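Local structure of RagA protein (Porphyromonas gingivalis, 6SLN) at residues G153-P158 against N641-N646; V497-T502 against Y525-G530; A565-L570 against S595-S600. The protein probably imports nutrients across the bacterial outer membrane as a TonB-dependent receptor, a beta-barrel transporter whose lumen holds a plug domain. One frame throughout, in Å; residues are numbered along the deposited sequence.

Interaction 1. Residues G153-P158 against N641-N646; sequences GASSAP and NSEIGN
Here the plug meets the barrel of a TonB-dependent receptor: the plug loop 153-158, between strands 143-146 and 159-162, lies against the loop 641-646 that leaves barrel strand 627-641. Along the plug loop, Ala-154 makes the first contact. Its methyl group points into the barrel loop and sits between the amide of Asn-641, with CB 3.3 Å from ND2, and Ile-644, whose CG2 branch is 4.0 Å from the same CB. Leu-711 of strand 696-715 packs on both Ala-154 and Ile-644, completing a small apolar cluster. At Ser-155 the contact becomes polar, through both the N and the O of the residue. Ser-155 N donates to Glu-643 O over 3.1 Å, lying in the carbonyl plane, and the CA-H of Ala-154 leans on the same oxygen. Ser-155 O receives ND2 of Asn-641 at 3.2 Å, close to the plane of that amide; Asn-201 of the plug donates to this carbonyl as well, and the Asn-641 amide has a further acceptor in Glu-678. With CG anti to the backbone N (chi1 -176°), Asn-641 also brings OD1 back to its own loop, where Glu-643 N donates from above the carbonyl plane in an Asx turn. The amide thus holds its loop in shape with one end and binds the plug with the other. Glu-643 is the centre of an inverse gamma turn, which leaves its carbonyl facing the plug. The CB atoms of Ser-155 and Glu-643 touch at 3.7 Å. The Ser-155 hydroxyl instead serves its own loop: OG, anti to the backbone N, accepts from Ala-157 N at 2.8 Å, an ST turn. At Pro-158 the carbonyl O accepts from Arg-198 NH2, while NH1 of that arginine pairs with Glu-643 OE2.

Interaction 2. Residues V497-T502 against Y525-G530; sequences VSKSFT and YIEYEG. With LMT (dodecyl-beta-D-maltoside), chain H; 3PE (1,2-Distearoyl-sn-glycerophosphoethanolamine), chain G.
The rings of Phe-501 and Tyr-525 lie side by side, each with the phospholipid on one face: 3PE C23 is 4.0 Å above the centre of the Phe-501 ring, and 3PE O21 is 3.3 Å above the plane of Tyr-525, toward its rim. At the tyrosine edge, in plane, Phe-501 CD1 approaches Tyr-525 CD2 to 3.9 Å; Tyr-525 O lies at the Phe-501 edge, near its plane. Obliquely, C3 of the chain H LMT lies 3.9 Å from Phe-501 CZ. The rings sit on a beta hairpin of the barrel, antiparallel strands 487-510 and 515-540, with Val-497/Glu-529, Lys-499/Glu-527 and Phe-501/Tyr-525 as hydrogen-bonded pairs. These six side chains share the face bearing the lipid and detergent; on the other, Ser-500 and Ile-526 touch plug residues Met-165 and Gln-166. Glu-527, its CG in the crowded position between N and carbonyl carbon (chi1 87°), extends its carboxylate between tyrosine hydroxyl, lysine and detergent sugar. Tyr-525 OH donates to the anti lone pair of Glu-527 OE1 at 2.4 Å, and LMT (chain H) O3' is 2.5 Å from this OE1. Lys-499 would offset the charge: its NZ meets Glu-527 OE2 at 2.6 Å, nearly along the C-O axis.

Interaction 3. Residues A565-L570 against S595-S600; sequences AEYAYL and SSRFGS. With LMT (dodecyl-beta-D-maltoside), chain Q.
A serine hydroxyl takes the place of a backbone acceptor where strand 565-570 meets the loop 595-600. Ser-596 OG, in the crowded position between its own N and carbonyl carbon, accepts from Ala-568 N at 2.5 Å, while Ser-596 N donates to Ala-568 O at 3.0 Å. One residue thus grips both polar backbone atoms of Ala-568 as strand pairing ends, just past the antiparallel non-hydrogen-bonded pair Tyr-569/Ser-595. A water donates to the same OG and to Glu-566 O, linking the hydroxyl to the strand once more. The chain then reverses in a type I beta turn from Ser-595 to Phe-598, reinforced by an ST turn in which Ser-595 OG accepts from Arg-597 N. With the turn so fixed, Arg-597 runs out extended alongside Tyr-567 and lays its guanidinium over one face of the ring, a cation-pi contact with CZ 4.2 Å from the ring centroid and the planes 40° apart. Tyr-569 comes differently: its ring stands nearly upright to the guanidinium, at 82°, and Arg-597 NH1 donates to the OH of Tyr-569 from the guanidinium edge, a weak hydrogen bond of 3.0 Å. Tyr-569 CE1 packs on Ser-595 CB at 3.3 Å. Loop 641-646 holds both polar ends more firmly, Ser-642 bonding to Tyr-569 OH and Asn-646 to Arg-597 NE. The contact therefore lies between that loop and barrel strand 515-540, which pairs with strand 561-580 and brings the Tyr-528 ring nearly parallel to Tyr-567, on the side opposite Arg-597.

How the interactions relate
Interactions 2 and 3 follow each other along the chain, and both are nested inside the 482-residue span closed by interaction 1. The centres of 2 and 3 are about 11 Å apart; their strands 515-540 and 561-580 are barrel neighbours, joined by backbone hydrogen bonds such as Tyr-569 N to Ile-526 O at 2.7 Å. The centres of interactions 1 and 3 are about 13 Å apart, and the two touch through loop 641-646. Between interactions 1 and 2 the centres are about 17 Å apart and the nearest atoms about 5 Å. The series therefore leads from the plug, through the loop 595-600, to the barrel surface that binds lipid and detergent.

Interaction 1. Residues G153-P158 against N641-N646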
loop_
_atom_site.group_PDB
_atom_site.type_symbol
_atom_site.label_atom_id
_atom_site.label_comp_id
_atom_site.label_asym_id
_atom_site.label_seq_id
_atom_site.Cartn_x
_atom_site.Cartn_y
_atom_site.Cartn_z
ATOM N N GLY A 153 -0.631 2.734 -34.634
ATOM C CA GLY A 153 -1.185 2.566 -33.298
ATOM C C GLY A 153 -0.426 1.567 -32.448
ATOM O O GLY A 153 0.250 1.938 -31.481
ATOM N N ALA A 154 -0.540 0.292 -32.800
ATOM C CA ALA A 154 0.225 -0.753 -32.139
ATOM C C ALA A 154 1.703 -0.384 -32.112
ATOM O O ALA A 154 2.234 0.199 -33.061
ATOM C CB ALA A 154 0.020 -2.090 -32.860
ATOM N N SER A 155 2.356 -0.697 -30.999
ATOM C CA SER A 155 3.779 -0.445 -30.874
ATOM C C SER A 155 4.564 -1.079 -32.014
ATOM O O SER A 155 4.184 -2.121 -32.561
ATOM C CB SER A 155 4.295 -0.992 -29.556
ATOM O OG SER A 155 5.653 -1.349 -29.704
ATOM N N SER A 156 5.681 -0.433 -32.364
ATOM C CA SER A 156 6.638 -0.942 -33.340
ATOM C C SER A 156 7.876 -1.517 -32.678
ATOM O O SER A 156 8.840 -1.863 -33.372
ATOM C CB SER A 156 7.040 0.152 -34.338
ATOM O OG SER A 156 5.899 0.863 -34.803
ATOM N N ALA A 157 7.871 -1.624 -31.358
ATOM C CA ALA A 157 8.996 -2.210 -30.654
ATOM C C ALA A 157 9.210 -3.649 -31.103
ATOM O O ALA A 157 8.251 -4.429 -31.136
ATOM C CB ALA A 157 8.743 -2.173 -29.152
ATOM N N PRO A 158 10.432 -4.052 -31.433
ATOM C CA PRO A 158 10.686 -5.474 -31.638
ATOM C C PRO A 158 10.390 -6.236 -30.357
ATOM O O PRO A 158 10.404 -5.688 -29.254
ATOM C CB PRO A 158 12.181 -5.542 -31.980
ATOM C CG PRO A 158 12.691 -4.169 -31.925
ATOM C CD PRO A 158 11.684 -3.303 -31.249
ATOM N N ASN A 641 0.848 -8.622 -35.070
ATOM C CA ASN A 641 1.213 -7.579 -34.135
ATOM C C ASN A 641 0.015 -7.348 -33.234
ATOM O O ASN A 641 -1.111 -7.206 -33.724
ATOM C CB ASN A 641 1.619 -6.279 -34.852
ATOM C CG ASN A 641 2.106 -5.198 -33.865
ATOM O OD1 ASN A 641 2.267 -5.459 -32.674
ATOM N ND2 ASN A 641 2.317 -3.998 -34.356
ATOM N N SER A 642 0.256 -7.327 -31.920
ATOM C CA SER A 642 -0.832 -7.155 -30.964
ATOM C C SER A 642 -0.399 -6.311 -29.777
ATOM O O SER A 642 -1.083 -6.309 -28.741
ATOM C CB SER A 642 -1.340 -8.490 -30.454
ATOM O OG SER A 642 -0.241 -9.320 -30.144
ATOM N N GLU A 643 0.722 -5.606 -29.900
ATOM C CA GLU A 643 1.202 -4.754 -28.822
ATOM C C GLU A 643 0.257 -3.570 -28.689
ATOM O O GLU A 643 0.518 -2.465 -29.164
ATOM C CB GLU A 643 2.627 -4.289 -29.075
ATOM C CG GLU A 643 3.670 -5.175 -28.466
ATOM C CD GLU A 643 3.249 -5.778 -27.153
ATOM O OE1 GLU A 643 2.799 -5.018 -26.255
ATOM O OE2 GLU A 643 3.376 -7.022 -27.029
ATOM N N ILE A 644 -0.857 -3.799 -28.011
ATOM C CA ILE A 644 -1.750 -2.731 -27.604
ATOM C C ILE A 644 -2.103 -2.939 -26.135
ATOM O O ILE A 644 -1.593 -3.846 -25.479
ATOM C CB ILE A 644 -3.016 -2.685 -28.466
ATOM C CG1 ILE A 644 -3.776 -4.003 -28.281
ATOM C CG2 ILE A 644 -2.636 -2.451 -29.923
ATOM C CD1 ILE A 644 -5.129 -4.032 -28.976
ATOM N N GLY A 645 -2.990 -2.088 -25.628
ATOM C CA GLY A 645 -3.493 -2.250 -24.279
ATOM C C GLY A 645 -4.101 -3.624 -24.054
ATOM O O GLY A 645 -4.280 -4.430 -24.967
ATOM N N ASN A 646 -4.422 -3.891 -22.788
ATOM C CA ASN A 646 -4.866 -5.215 -22.373
ATOM C C ASN A 646 -6.371 -5.430 -22.492
ATOM O O ASN A 646 -6.817 -6.582 -22.527
ATOM C CB ASN A 646 -4.441 -5.478 -20.922
ATOM C CG ASN A 646 -2.943 -5.500 -20.753
ATOM O OD1 ASN A 646 -2.239 -6.150 -21.532
ATOM N ND2 ASN A 646 -2.440 -4.801 -19.716
#

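Interaction 2. Residues V497-T502 against Y525-G530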
loop_
_atom_site.group_PDB
_atom_site.type_symbol
_atom_site.label_atom_id
_atom_site.label_comp_id
_atom_site.label_asym_id
_atom_site.label_seq_id
_atom_site.Cartn_x
_atom_site.Cartn_y
_atom_site.Cartn_z
ATOM N N VAL A 497 4.763 -10.297 -12.580
ATOM C CA VAL A 497 5.084 -11.701 -12.764
ATOM C C VAL A 497 4.808 -12.004 -14.226
ATOM O O VAL A 497 3.665 -11.894 -14.688
ATOM C CB VAL A 497 4.286 -12.615 -11.820
ATOM C CG1 VAL A 497 4.696 -14.038 -12.023
ATOM C CG2 VAL A 497 4.516 -12.202 -10.364
ATOM N N SER A 498 5.855 -12.323 -14.970
ATOM C CA SER A 498 5.713 -12.716 -16.366
ATOM C C SER A 498 6.212 -14.152 -16.492
ATOM O O SER A 498 7.415 -14.415 -16.354
ATOM C CB SER A 498 6.445 -11.749 -17.293
ATOM O OG SER A 498 7.746 -11.464 -16.828
ATOM N N LYS A 499 5.275 -15.084 -16.681
ATOM C CA LYS A 499 5.585 -16.498 -16.829
ATOM C C LYS A 499 5.665 -16.865 -18.299
ATOM O O LYS A 499 5.023 -16.248 -19.153
ATOM C CB LYS A 499 4.540 -17.388 -16.155
ATOM C CG LYS A 499 4.311 -17.125 -14.690
ATOM C CD LYS A 499 3.089 -17.872 -14.209
ATOM C CE LYS A 499 2.293 -17.035 -13.220
ATOM N NZ LYS A 499 0.998 -17.697 -12.902
ATOM N N SER A 500 6.444 -17.900 -18.586
ATOM C CA SER A 500 6.634 -18.273 -19.976
ATOM C C SER A 500 7.056 -19.730 -20.075
ATOM O O SER A 500 8.007 -20.153 -19.404
ATOM C CB SER A 500 7.676 -17.375 -20.625
ATOM O OG SER A 500 8.320 -18.006 -21.727
ATOM N N PHE A 501 6.360 -20.491 -20.927
ATOM C CA PHE A 501 6.704 -21.873 -21.210
ATOM C C PHE A 501 6.774 -22.077 -22.715
ATOM O O PHE A 501 5.870 -21.652 -23.440
ATOM C CB PHE A 501 5.690 -22.839 -20.599
ATOM C CG PHE A 501 5.251 -22.458 -19.221
ATOM C CD1 PHE A 501 4.250 -21.523 -19.044
ATOM C CD2 PHE A 501 5.821 -23.047 -18.108
ATOM C CE1 PHE A 501 3.839 -21.164 -17.799
ATOM C CE2 PHE A 501 5.400 -22.700 -16.853
ATOM C CZ PHE A 501 4.408 -21.749 -16.699
ATOM N N THR A 502 7.838 -22.739 -23.173
ATOM C CA THR A 502 8.038 -23.060 -24.577
ATOM C C THR A 502 8.430 -24.523 -24.703
ATOM O O THR A 502 9.401 -24.966 -24.082
ATOM C CB THR A 502 9.115 -22.184 -25.217
ATOM O OG1 THR A 502 8.710 -20.813 -25.157
ATOM C CG2 THR A 502 9.317 -22.591 -26.684
ATOM N N TYR A 525 3.309 -20.819 -24.178
ATOM C CA TYR A 525 2.358 -20.049 -23.376
ATOM C C TYR A 525 3.110 -18.996 -22.560
ATOM O O TYR A 525 4.025 -19.320 -21.793
ATOM C CB TYR A 525 1.542 -20.956 -22.451
ATOM C CG TYR A 525 0.577 -20.204 -21.534
ATOM C CD1 TYR A 525 -0.614 -19.690 -22.026
ATOM C CD2 TYR A 525 0.851 -20.023 -20.176
ATOM C CE1 TYR A 525 -1.497 -19.012 -21.206
ATOM C CE2 TYR A 525 -0.036 -19.337 -19.347
ATOM C CZ TYR A 525 -1.213 -18.843 -19.870
ATOM O OH TYR A 525 -2.114 -18.163 -19.070
ATOM N N ILE A 526 2.733 -17.737 -22.739
ATOM C CA ILE A 526 3.272 -16.632 -21.965
ATOM C C ILE A 526 2.089 -15.920 -21.333
ATOM O O ILE A 526 1.044 -15.743 -21.969
ATOM C CB ILE A 526 4.127 -15.656 -22.815
ATOM C CG1 ILE A 526 3.268 -14.925 -23.839
ATOM C CG2 ILE A 526 5.274 -16.370 -23.541
ATOM C CD1 ILE A 526 4.031 -13.885 -24.644
ATOM N N GLU A 527 2.238 -15.553 -20.065
ATOM C CA GLU A 527 1.203 -14.829 -19.348
ATOM C C GLU A 527 1.872 -13.822 -18.435
ATOM O O GLU A 527 3.031 -13.989 -18.050
ATOM C CB GLU A 527 0.288 -15.764 -18.549
ATOM C CG GLU A 527 0.772 -16.110 -17.162
ATOM C CD GLU A 527 -0.276 -16.885 -16.384
ATOM O OE1 GLU A 527 -1.319 -17.256 -16.978
ATOM O OE2 GLU A 527 -0.061 -17.118 -15.176
ATOM N N TYR A 528 1.129 -12.769 -18.110
ATOM C CA TYR A 528 1.623 -11.664 -17.302
ATOM C C TYR A 528 0.523 -11.231 -16.349
ATOM O O TYR A 528 -0.611 -11.000 -16.772
ATOM C CB TYR A 528 2.058 -10.479 -18.185
ATOM C CG TYR A 528 2.230 -9.159 -17.437
ATOM C CD1 TYR A 528 1.134 -8.354 -17.155
ATOM C CD2 TYR A 528 3.490 -8.719 -17.028
ATOM C CE1 TYR A 528 1.263 -7.177 -16.479
ATOM C CE2 TYR A 528 3.634 -7.532 -16.355
ATOM C CZ TYR A 528 2.514 -6.758 -16.080
ATOM O OH TYR A 528 2.624 -5.562 -15.402
ATOM N N GLU A 529 0.855 -11.122 -15.078
ATOM C CA GLU A 529 0.036 -10.413 -14.108
ATOM C C GLU A 529 0.884 -9.281 -13.562
ATOM O O GLU A 529 2.078 -9.461 -13.324
ATOM C CB GLU A 529 -0.416 -11.308 -12.939
ATOM C CG GLU A 529 -1.322 -12.445 -13.310
ATOM C CD GLU A 529 -0.592 -13.552 -14.049
ATOM O OE1 GLU A 529 -1.178 -14.069 -15.028
ATOM O OE2 GLU A 529 0.554 -13.898 -13.657
ATOM N N GLY A 530 0.277 -8.129 -13.357
ATOM C CA GLY A 530 0.986 -7.011 -12.758
ATOM C C GLY A 530 0.028 -6.128 -11.998
ATOM O O GLY A 530 -1.137 -5.962 -12.385
HETATM C C1B LMT H . -5.714 -18.615 -15.869
HETATM C C2B LMT H . -5.448 -17.306 -15.015
HETATM C C3B LMT H . -6.728 -16.739 -14.353
HETATM C C4B LMT H . -7.830 -16.681 -15.429
HETATM C C5B LMT H . -8.082 -18.168 -15.725
HETATM C C6B LMT H . -9.447 -18.406 -16.387
HETATM O O1B LMT H . -5.386 -19.794 -15.177
HETATM O O2B LMT H . -4.469 -17.549 -14.074
HETATM O O3B LMT H . -6.513 -15.545 -13.709
HETATM O "O4'" LMT H . -8.969 -16.048 -14.981
HETATM O O5B LMT H . -7.000 -18.709 -16.470
HETATM O O6B LMT H . -10.167 -19.371 -15.689
HETATM C "C1'" LMT H . -2.443 -22.442 -14.498
HETATM C "C2'" LMT H . -1.948 -21.242 -15.333
HETATM C "C3'" LMT H . -3.044 -20.175 -15.165
HETATM C "C4'" LMT H . -4.394 -20.633 -15.756
HETATM C "C5'" LMT H . -4.694 -22.135 -15.376
HETATM C "C6'" LMT H . -5.675 -22.822 -16.327
HETATM O "O1'" LMT H . -1.504 -23.444 -14.229
HETATM O "O2'" LMT H . -0.774 -20.698 -14.844
HETATM O "O3'" LMT H . -2.648 -18.969 -15.699
HETATM O "O5'" LMT H . -3.562 -23.009 -15.197
HETATM O "O6'" LMT H . -6.097 -21.904 -17.304
HETATM C C1 LMT H . -0.239 -23.515 -14.908
HETATM C C2 LMT H . 0.770 -24.033 -13.896
HETATM C C3 LMT H . 2.229 -23.933 -14.269
HETATM C C4 LMT H . 3.025 -25.083 -13.657
HETATM C C5 LMT H . 4.012 -25.650 -14.647
HETATM C C6 LMT H . 5.376 -25.964 -14.075
HETATM C C7 LMT H . 6.340 -26.190 -15.222
HETATM C C8 LMT H . 7.722 -26.610 -14.767
HETATM C C9 LMT H . 8.657 -26.777 -15.952
HETATM C C10 LMT H . 10.037 -27.283 -15.569
HETATM C C11 LMT H . 10.979 -27.150 -16.748
HETATM C C12 LMT H . 12.283 -27.866 -16.566
HETATM C C1 3PE G . -3.251 -22.628 -20.612
HETATM C C2 3PE G . -2.044 -23.538 -20.687
HETATM C C3 3PE G . -1.760 -23.881 -22.161
HETATM O O31 3PE G . -0.721 -24.817 -22.265
HETATM O O32 3PE G . -1.986 -26.198 -23.499
HETATM C C31 3PE G . -1.024 -26.072 -22.822
HETATM C C32 3PE G . -0.124 -27.290 -22.541
HETATM C C33 3PE G . 0.780 -27.678 -23.715
HETATM C C34 3PE G . 1.461 -29.022 -23.435
HETATM C C35 3PE G . 2.931 -28.867 -23.024
HETATM C C36 3PE G . 3.765 -29.992 -23.643
HETATM C C37 3PE G . 4.990 -30.330 -22.785
HETATM C C38 3PE G . 5.797 -31.436 -23.476
HETATM C C39 3PE G . 7.119 -31.639 -22.746
HETATM C C3A 3PE G . 8.102 -32.405 -23.628
HETATM C C3B 3PE G . 9.538 -32.052 -23.229
HETATM O O21 3PE G . -1.020 -22.807 -20.052
HETATM O O22 3PE G . -0.395 -23.737 -18.111
HETATM C C21 3PE G . -0.144 -23.563 -19.249
HETATM C C22 3PE G . 1.150 -24.153 -19.816
HETATM C C23 3PE G . 1.942 -24.915 -18.748
HETATM C C24 3PE G . 2.528 -26.166 -19.412
HETATM C C25 3PE G . 4.047 -26.274 -19.246
HETATM C C26 3PE G . 4.484 -27.737 -19.426
HETATM C C27 3PE G . 5.939 -27.901 -18.980
HETATM C C28 3PE G . 6.424 -29.345 -19.149
HETATM C C29 3PE G . 7.917 -29.469 -18.804
HETATM C C2A 3PE G . 8.242 -30.801 -18.115
HETATM C C2B 3PE G . 9.558 -31.451 -18.595
HETATM C C2C 3PE G . 10.306 -32.080 -17.399
HETATM C C2D 3PE G . 11.592 -32.841 -17.779
#

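Interaction 3. Residues A565-L570 against S595-S600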
loop_
_atom_site.group_PDB
_atom_site.type_symbol
_atom_site.label_atom_id
_atom_site.label_comp_id
_atom_site.label_asym_id
_atom_site.label_seq_id
_atom_site.Cartn_x
_atom_site.Cartn_y
_atom_site.Cartn_z
ATOM N N ALA A 565 -3.133 -5.232 -14.080
ATOM C CA ALA A 565 -3.043 -5.510 -15.502
ATOM C C ALA A 565 -2.725 -6.984 -15.706
ATOM O O ALA A 565 -1.892 -7.544 -14.988
ATOM C CB ALA A 565 -1.952 -4.647 -16.172
ATOM N N GLU A 566 -3.363 -7.608 -16.699
ATOM C CA GLU A 566 -2.899 -8.924 -17.110
ATOM C C GLU A 566 -3.156 -9.154 -18.588
ATOM O O GLU A 566 -4.025 -8.529 -19.209
ATOM C CB GLU A 566 -3.535 -10.053 -16.313
ATOM C CG GLU A 566 -4.929 -9.786 -15.889
ATOM C CD GLU A 566 -5.300 -10.608 -14.692
ATOM O OE1 GLU A 566 -6.490 -10.630 -14.321
ATOM O OE2 GLU A 566 -4.391 -11.248 -14.140
ATOM N N TYR A 567 -2.356 -10.050 -19.140
ATOM C CA TYR A 567 -2.532 -10.507 -20.501
ATOM C C TYR A 567 -1.947 -11.903 -20.579
ATOM O O TYR A 567 -1.216 -12.344 -19.686
ATOM C CB TYR A 567 -1.885 -9.549 -21.520
ATOM C CG TYR A 567 -0.367 -9.450 -21.497
ATOM C CD1 TYR A 567 0.436 -10.452 -22.036
ATOM C CD2 TYR A 567 0.268 -8.329 -20.962
ATOM C CE1 TYR A 567 1.843 -10.342 -22.021
ATOM C CE2 TYR A 567 1.668 -8.217 -20.942
ATOM C CZ TYR A 567 2.439 -9.223 -21.470
ATOM O OH TYR A 567 3.800 -9.108 -21.457
ATOM N N ALA A 568 -2.284 -12.597 -21.660
ATOM C CA ALA A 568 -1.687 -13.892 -21.928
ATOM C C ALA A 568 -1.690 -14.138 -23.429
ATOM O O ALA A 568 -2.421 -13.493 -24.193
ATOM C CB ALA A 568 -2.416 -15.013 -21.175
ATOM N N TYR A 569 -0.836 -15.067 -23.840
ATOM C CA TYR A 569 -0.759 -15.512 -25.218
ATOM C C TYR A 569 -0.658 -17.026 -25.213
ATOM O O TYR A 569 -0.054 -17.615 -24.308
ATOM C CB TYR A 569 0.459 -14.933 -25.945
ATOM C CG TYR A 569 0.363 -13.482 -26.341
ATOM C CD1 TYR A 569 -0.272 -13.103 -27.520
ATOM C CD2 TYR A 569 0.944 -12.486 -25.555
ATOM C CE1 TYR A 569 -0.339 -11.769 -27.894
ATOM C CE2 TYR A 569 0.873 -11.147 -25.914
ATOM C CZ TYR A 569 0.231 -10.795 -27.084
ATOM O OH TYR A 569 0.160 -9.467 -27.453
ATOM N N LEU A 570 -1.259 -17.651 -26.228
ATOM C CA LEU A 570 -1.129 -19.083 -26.472
ATOM C C LEU A 570 -0.729 -19.285 -27.920
ATOM O O LEU A 570 -1.332 -18.688 -28.819
ATOM C CB LEU A 570 -2.426 -19.848 -26.186
ATOM C CG LEU A 570 -2.291 -21.366 -26.389
ATOM C CD1 LEU A 570 -1.302 -22.012 -25.382
ATOM C CD2 LEU A 570 -3.652 -22.026 -26.321
ATOM N N SER A 595 -4.644 -14.334 -28.282
ATOM C CA SER A 595 -4.225 -13.334 -27.308
ATOM C C SER A 595 -5.397 -12.883 -26.454
ATOM O O SER A 595 -6.488 -12.623 -26.970
ATOM C CB SER A 595 -3.614 -12.101 -27.980
ATOM O OG SER A 595 -3.627 -10.978 -27.105
ATOM N N SER A 596 -5.146 -12.762 -25.146
ATOM C CA SER A 596 -6.123 -12.206 -24.215
ATOM C C SER A 596 -6.623 -10.829 -24.634
ATOM O O SER A 596 -7.704 -10.412 -24.194
ATOM C CB SER A 596 -5.497 -12.107 -22.825
ATOM O OG SER A 596 -4.194 -11.540 -22.883
ATOM N N ARG A 597 -5.843 -10.112 -25.454
ATOM C CA ARG A 597 -6.097 -8.725 -25.825
ATOM C C ARG A 597 -7.229 -8.582 -26.839
ATOM O O ARG A 597 -7.627 -7.455 -27.151
ATOM C CB ARG A 597 -4.793 -8.111 -26.358
ATOM C CG ARG A 597 -3.621 -8.170 -25.332
ATOM C CD ARG A 597 -2.526 -7.139 -25.642
ATOM N NE ARG A 597 -1.719 -6.697 -24.503
ATOM C CZ ARG A 597 -0.385 -6.719 -24.464
ATOM N NH1 ARG A 597 0.313 -7.185 -25.489
ATOM N NH2 ARG A 597 0.261 -6.267 -23.398
ATOM N N PHE A 598 -7.751 -9.687 -27.358
ATOM C CA PHE A 598 -8.936 -9.699 -28.207
ATOM C C PHE A 598 -9.978 -10.637 -27.610
ATOM O O PHE A 598 -9.637 -11.585 -26.899
ATOM C CB PHE A 598 -8.570 -10.124 -29.633
ATOM C CG PHE A 598 -7.306 -9.474 -30.137
ATOM C CD1 PHE A 598 -7.222 -8.093 -30.249
ATOM C CD2 PHE A 598 -6.199 -10.232 -30.477
ATOM C CE1 PHE A 598 -6.069 -7.491 -30.698
ATOM C CE2 PHE A 598 -5.043 -9.628 -30.931
ATOM C CZ PHE A 598 -4.981 -8.257 -31.040
ATOM N N GLY A 599 -11.257 -10.364 -27.886
ATOM C CA GLY A 599 -12.330 -11.220 -27.395
ATOM C C GLY A 599 -12.319 -12.634 -27.982
ATOM O O GLY A 599 -11.643 -12.932 -28.967
ATOM N N SER A 600 -13.129 -13.509 -27.366
ATOM C CA SER A 600 -13.142 -14.941 -27.692
ATOM C C SER A 600 -13.252 -15.195 -29.193
ATOM O O SER A 600 -12.459 -15.948 -29.773
ATOM C CB SER A 600 -14.301 -15.638 -26.973
ATOM O OG SER A 600 -14.529 -15.095 -25.683
HETATM C C1B LMT Q . -11.547 -20.970 -26.592
HETATM C C2B LMT Q . -11.667 -19.494 -26.231
HETATM C C3B LMT Q . -12.218 -19.343 -24.812
HETATM C C4B LMT Q . -13.544 -20.114 -24.629
HETATM C C5B LMT Q . -13.349 -21.567 -25.091
HETATM C C6B LMT Q . -14.717 -22.272 -25.106
HETATM O O1B LMT Q . -10.482 -21.469 -25.874
HETATM O O2B LMT Q . -10.394 -18.980 -26.299
HETATM O O3B LMT Q . -12.343 -18.021 -24.474
HETATM O "O4'" LMT Q . -13.916 -20.112 -23.297
HETATM O O5B LMT Q . -12.731 -21.689 -26.363
HETATM O O6B LMT Q . -15.090 -22.710 -23.838
HETATM C "C1'" LMT Q . -7.357 -24.148 -26.298
HETATM C "C2'" LMT Q . -7.751 -23.398 -27.584
HETATM C "C3'" LMT Q . -8.607 -22.148 -27.243
HETATM C "C4'" LMT Q . -9.809 -22.583 -26.392
HETATM C "C5'" LMT Q . -9.177 -23.249 -25.171
HETATM C "C6'" LMT Q . -10.174 -23.492 -24.080
HETATM O "O1'" LMT Q . -6.812 -25.343 -26.657
HETATM O "O2'" LMT Q . -6.602 -23.027 -28.242
HETATM O "O3'" LMT Q . -9.018 -21.528 -28.376
HETATM O "O5'" LMT Q . -8.526 -24.439 -25.537
HETATM O "O6'" LMT Q . -9.447 -23.821 -22.990
HETATM C C1 LMT Q . -5.985 -25.963 -25.700
HETATM C C2 LMT Q . -4.969 -26.696 -26.531
HETATM C C3 LMT Q . -4.717 -28.125 -26.173
HETATM C C4 LMT Q . -3.275 -28.227 -25.756
HETATM C C5 LMT Q . -2.686 -29.530 -26.167
HETATM C C6 LMT Q . -1.340 -29.349 -26.781
HETATM C C7 LMT Q . -0.483 -30.542 -26.462
HETATM C C8 LMT Q . 0.854 -30.376 -27.116
HETATM C C9 LMT Q . 1.944 -31.261 -26.577
HETATM C C10 LMT Q . 1.344 -32.613 -26.264
HETATM O O HOH W 1 -5.138 -9.069 -21.955
#